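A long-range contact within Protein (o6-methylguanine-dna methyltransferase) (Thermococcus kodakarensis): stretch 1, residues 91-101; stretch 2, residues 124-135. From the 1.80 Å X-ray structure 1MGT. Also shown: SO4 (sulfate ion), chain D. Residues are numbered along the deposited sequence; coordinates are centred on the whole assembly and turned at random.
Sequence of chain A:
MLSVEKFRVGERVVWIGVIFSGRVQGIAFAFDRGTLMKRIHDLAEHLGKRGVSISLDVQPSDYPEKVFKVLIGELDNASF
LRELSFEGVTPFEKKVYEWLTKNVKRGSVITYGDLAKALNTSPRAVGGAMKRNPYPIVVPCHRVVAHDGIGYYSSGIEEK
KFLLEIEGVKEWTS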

# COMPACT_ATOMS: atom_id res chain seq x y z
N PRO A 91 -11.96 -11.54 -3.72
CA PRO A 91 -11.21 -12.35 -4.67
C PRO A 91 -10.74 -11.49 -5.86
O PRO A 91 -9.59 -11.67 -6.29
CB PRO A 91 -12.21 -13.42 -5.11
CG PRO A 91 -13.18 -13.52 -3.95
CD PRO A 91 -13.33 -12.08 -3.48
N PHE A 92 -11.57 -10.60 -6.36
CA PHE A 92 -11.20 -9.73 -7.48
C PHE A 92 -10.04 -8.81 -7.05
O PHE A 92 -9.02 -8.66 -7.70
CB PHE A 92 -12.34 -8.86 -7.96
CG PHE A 92 -11.91 -7.80 -8.95
CD1 PHE A 92 -11.46 -8.20 -10.21
CD2 PHE A 92 -11.99 -6.46 -8.67
CE1 PHE A 92 -11.08 -7.25 -11.13
CE2 PHE A 92 -11.60 -5.51 -9.59
CZ PHE A 92 -11.14 -5.92 -10.82
N GLU A 93 -10.24 -8.13 -5.89
CA GLU A 93 -9.17 -7.24 -5.42
C GLU A 93 -7.87 -7.98 -5.25
O GLU A 93 -6.81 -7.48 -5.63
CB GLU A 93 -9.60 -6.57 -4.08
CG GLU A 93 -10.74 -5.57 -4.29
CD GLU A 93 -11.50 -5.27 -3.00
OE1 GLU A 93 -11.15 -5.86 -1.95
OE2 GLU A 93 -12.42 -4.43 -3.06
N LYS A 94 -7.88 -9.18 -4.68
CA LYS A 94 -6.69 -9.96 -4.48
C LYS A 94 -5.99 -10.25 -5.82
O LYS A 94 -4.76 -10.16 -5.88
CB LYS A 94 -6.99 -11.32 -3.82
CG LYS A 94 -5.76 -12.20 -3.61
CD LYS A 94 -6.12 -13.28 -2.56
CE LYS A 94 -4.90 -14.17 -2.30
NZ LYS A 94 -5.34 -15.47 -1.70
N LYS A 95 -6.78 -10.59 -6.81
CA LYS A 95 -6.24 -10.90 -8.16
C LYS A 95 -5.52 -9.68 -8.72
O LYS A 95 -4.40 -9.77 -9.23
CB LYS A 95 -7.37 -11.33 -9.08
CG LYS A 95 -7.03 -11.55 -10.56
CD LYS A 95 -8.35 -11.56 -11.35
CE LYS A 95 -8.17 -11.92 -12.81
NZ LYS A 95 -9.32 -11.40 -13.63
N VAL A 96 -6.15 -8.52 -8.58
CA VAL A 96 -5.51 -7.29 -9.06
C VAL A 96 -4.24 -7.02 -8.27
O VAL A 96 -3.17 -6.74 -8.86
CB VAL A 96 -6.49 -6.11 -8.96
CG1 VAL A 96 -5.78 -4.77 -9.19
CG2 VAL A 96 -7.67 -6.28 -9.90
N TYR A 97 -4.29 -7.09 -6.93
CA TYR A 97 -3.10 -6.81 -6.12
C TYR A 97 -1.93 -7.73 -6.41
O TYR A 97 -0.77 -7.35 -6.50
CB TYR A 97 -3.41 -6.88 -4.59
CG TYR A 97 -4.50 -5.93 -4.17
CD1 TYR A 97 -4.82 -4.79 -4.89
CD2 TYR A 97 -5.24 -6.15 -2.99
CE1 TYR A 97 -5.82 -3.92 -4.53
CE2 TYR A 97 -6.25 -5.28 -2.62
CZ TYR A 97 -6.54 -4.17 -3.36
OH TYR A 97 -7.56 -3.31 -3.00
N GLU A 98 -2.21 -9.03 -6.57
CA GLU A 98 -1.14 -9.97 -6.87
C GLU A 98 -0.55 -9.72 -8.26
O GLU A 98 0.68 -9.75 -8.38
CB GLU A 98 -1.67 -11.41 -6.81
CG GLU A 98 -1.91 -11.88 -5.37
CD GLU A 98 -2.45 -13.30 -5.31
OE1 GLU A 98 -2.23 -13.94 -4.26
OE2 GLU A 98 -3.09 -13.76 -6.27
N TRP A 99 -1.40 -9.48 -9.25
CA TRP A 99 -0.82 -9.27 -10.61
C TRP A 99 0.08 -8.06 -10.62
O TRP A 99 1.19 -8.04 -11.16
CB TRP A 99 -1.97 -9.13 -11.63
CG TRP A 99 -1.44 -9.20 -13.05
CD1 TRP A 99 -1.35 -10.34 -13.81
CD2 TRP A 99 -0.93 -8.12 -13.84
NE1 TRP A 99 -0.82 -10.02 -15.06
CE2 TRP A 99 -0.55 -8.68 -15.10
CE3 TRP A 99 -0.76 -6.76 -13.65
CZ2 TRP A 99 -0.01 -7.91 -16.13
CZ3 TRP A 99 -0.22 -5.98 -14.67
CH2 TRP A 99 0.13 -6.58 -15.89
N LEU A 100 -0.41 -6.97 -10.01
CA LEU A 100 0.34 -5.73 -9.92
C LEU A 100 1.67 -5.93 -9.21
O LEU A 100 2.74 -5.46 -9.64
CB LEU A 100 -0.53 -4.72 -9.13
CG LEU A 100 0.06 -3.35 -8.90
CD1 LEU A 100 0.28 -2.65 -10.27
CD2 LEU A 100 -0.86 -2.51 -8.01
N THR A 101 1.65 -6.66 -8.08
CA THR A 101 2.86 -6.88 -7.32
C THR A 101 3.88 -7.75 -8.02
O THR A 101 5.09 -7.52 -7.92
CB THR A 101 2.48 -7.53 -5.94
OG1 THR A 101 1.54 -6.62 -5.30
CG2 THR A 101 3.71 -7.62 -5.06
N ARG A 124 -12.50 1.41 -14.25
CA ARG A 124 -13.22 1.80 -13.04
C ARG A 124 -13.09 0.72 -11.97
O ARG A 124 -12.80 1.10 -10.83
CB ARG A 124 -14.67 2.15 -13.30
CG ARG A 124 -14.79 3.44 -14.11
CD ARG A 124 -16.27 3.71 -14.46
NE ARG A 124 -16.29 4.67 -15.56
CZ ARG A 124 -17.14 5.66 -15.70
NH1 ARG A 124 -18.09 5.88 -14.81
NH2 ARG A 124 -17.02 6.46 -16.76
N ALA A 125 -13.19 -0.54 -12.34
CA ALA A 125 -13.01 -1.62 -11.34
C ALA A 125 -11.63 -1.59 -10.74
O ALA A 125 -11.41 -1.76 -9.52
CB ALA A 125 -13.35 -2.96 -11.98
N VAL A 126 -10.59 -1.33 -11.56
CA VAL A 126 -9.21 -1.26 -11.11
C VAL A 126 -9.04 -0.04 -10.20
O VAL A 126 -8.35 -0.13 -9.19
CB VAL A 126 -8.22 -1.14 -12.30
CG1 VAL A 126 -6.83 -0.73 -11.84
CG2 VAL A 126 -8.14 -2.52 -12.98
N GLY A 127 -9.68 1.06 -10.59
CA GLY A 127 -9.59 2.29 -9.78
C GLY A 127 -10.20 2.00 -8.40
O GLY A 127 -9.60 2.36 -7.38
N GLY A 128 -11.35 1.35 -8.35
CA GLY A 128 -11.99 1.02 -7.07
C GLY A 128 -11.08 0.16 -6.21
O GLY A 128 -11.00 0.34 -4.98
N ALA A 129 -10.42 -0.83 -6.81
CA ALA A 129 -9.51 -1.69 -6.08
C ALA A 129 -8.31 -0.92 -5.57
O ALA A 129 -7.83 -1.16 -4.45
CB ALA A 129 -9.08 -2.89 -6.92
N MET A 130 -7.78 0.04 -6.35
CA MET A 130 -6.62 0.80 -5.88
C MET A 130 -7.01 1.68 -4.70
O MET A 130 -6.23 1.80 -3.74
CB MET A 130 -6.04 1.69 -6.98
CG MET A 130 -5.47 0.93 -8.18
SD MET A 130 -4.16 -0.21 -7.71
CE MET A 130 -5.02 -1.75 -7.66
N LYS A 131 -8.20 2.29 -4.77
CA LYS A 131 -8.65 3.13 -3.66
C LYS A 131 -8.74 2.36 -2.35
O LYS A 131 -8.47 2.89 -1.25
CB LYS A 131 -10.06 3.66 -3.98
CG LYS A 131 -10.54 4.68 -2.95
CD LYS A 131 -12.01 4.97 -3.19
CE LYS A 131 -12.39 6.34 -2.60
NZ LYS A 131 -13.87 6.39 -2.39
N ARG A 132 -9.16 1.11 -2.44
CA ARG A 132 -9.34 0.25 -1.29
C ARG A 132 -8.14 -0.54 -0.87
O ARG A 132 -8.28 -1.31 0.10
CB ARG A 132 -10.52 -0.72 -1.55
CG ARG A 132 -11.85 0.05 -1.65
CD ARG A 132 -12.89 -0.80 -2.35
NE ARG A 132 -14.23 -0.21 -2.30
CZ ARG A 132 -14.69 0.68 -3.17
NH1 ARG A 132 -13.92 1.10 -4.18
NH2 ARG A 132 -15.93 1.16 -3.06
N ASN A 133 -7.00 -0.43 -1.54
CA ASN A 133 -5.85 -1.24 -1.17
C ASN A 133 -5.46 -1.01 0.29
O ASN A 133 -5.06 0.09 0.66
CB ASN A 133 -4.69 -0.83 -2.11
CG ASN A 133 -3.40 -1.56 -1.80
OD1 ASN A 133 -3.43 -2.64 -1.21
ND2 ASN A 133 -2.29 -0.97 -2.23
N PRO A 134 -5.51 -2.05 1.11
CA PRO A 134 -5.12 -1.92 2.51
C PRO A 134 -3.64 -2.09 2.70
O PRO A 134 -3.07 -1.99 3.79
CB PRO A 134 -5.91 -3.07 3.17
CG PRO A 134 -5.96 -4.13 2.13
CD PRO A 134 -6.01 -3.41 0.80
N TYR A 135 -2.86 -2.35 1.60
CA TYR A 135 -1.46 -2.55 1.65
C TYR A 135 -0.61 -1.62 0.75
O TYR A 135 0.14 -2.14 -0.10
CB TYR A 135 -1.12 -4.00 1.22
CG TYR A 135 -1.99 -5.08 1.86
CD1 TYR A 135 -2.66 -5.98 1.05
CD2 TYR A 135 -2.09 -5.21 3.24
CE1 TYR A 135 -3.44 -6.99 1.60
CE2 TYR A 135 -2.88 -6.21 3.80
CZ TYR A 135 -3.55 -7.09 2.98
OH TYR A 135 -4.33 -8.10 3.51
S SO4 D . -16.80 -1.77 0.18
O1 SO4 D . -16.92 -2.74 1.31
O2 SO4 D . -15.79 -0.71 0.52
O3 SO4 D . -18.13 -1.12 -0.07
O4 SO4 D . -16.37 -2.47 -1.08

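Helices 91-101 and 124-131 cross almost at right angles, 85° between their directions, with axes 9.9 Å apart at closest approach. The backbones come nearest at Glu93 and Ala129, whose CA atoms lie 5.6 Å apart. Ala129 points its small CB toward the first helix, where it sits among three side chains. Glu93 CG is 4.1 Å from Ala129 CB, Tyr97 CE1 is 4.2 Å from it, and Val96 CG1 is 4.4 Å from it.

Tyr97 is the main bump, with the largest area covered by the other stretch. Its ring reaches Ala129 and, farther along the chain, Asn133 and Pro134. There Tyr97 OH donates a short hydrogen bond to Ala129 O, 2.6 Å. The acceptor lies near the ring plane, at the edge. Pro134 CD packs 3.9 Å from Tyr97 CE2, and Asn133 OD1 sits over one ring face.

Met130 starts away from the first helix, but its side chain bends back. Met130 CE lies 3.5 Å from Val96 CG1 and 3.9 Å from Tyr97 CE1. Met130 SD is 4.0 Å from Leu100 CD2. The end of the Met130 side chain thus rests against Val96, Tyr97 and Leu100.

Farther out, Phe92 CZ meets Ala125 CB at 3.9 Å. Ala125 O lies at the edge of the Phe92 ring.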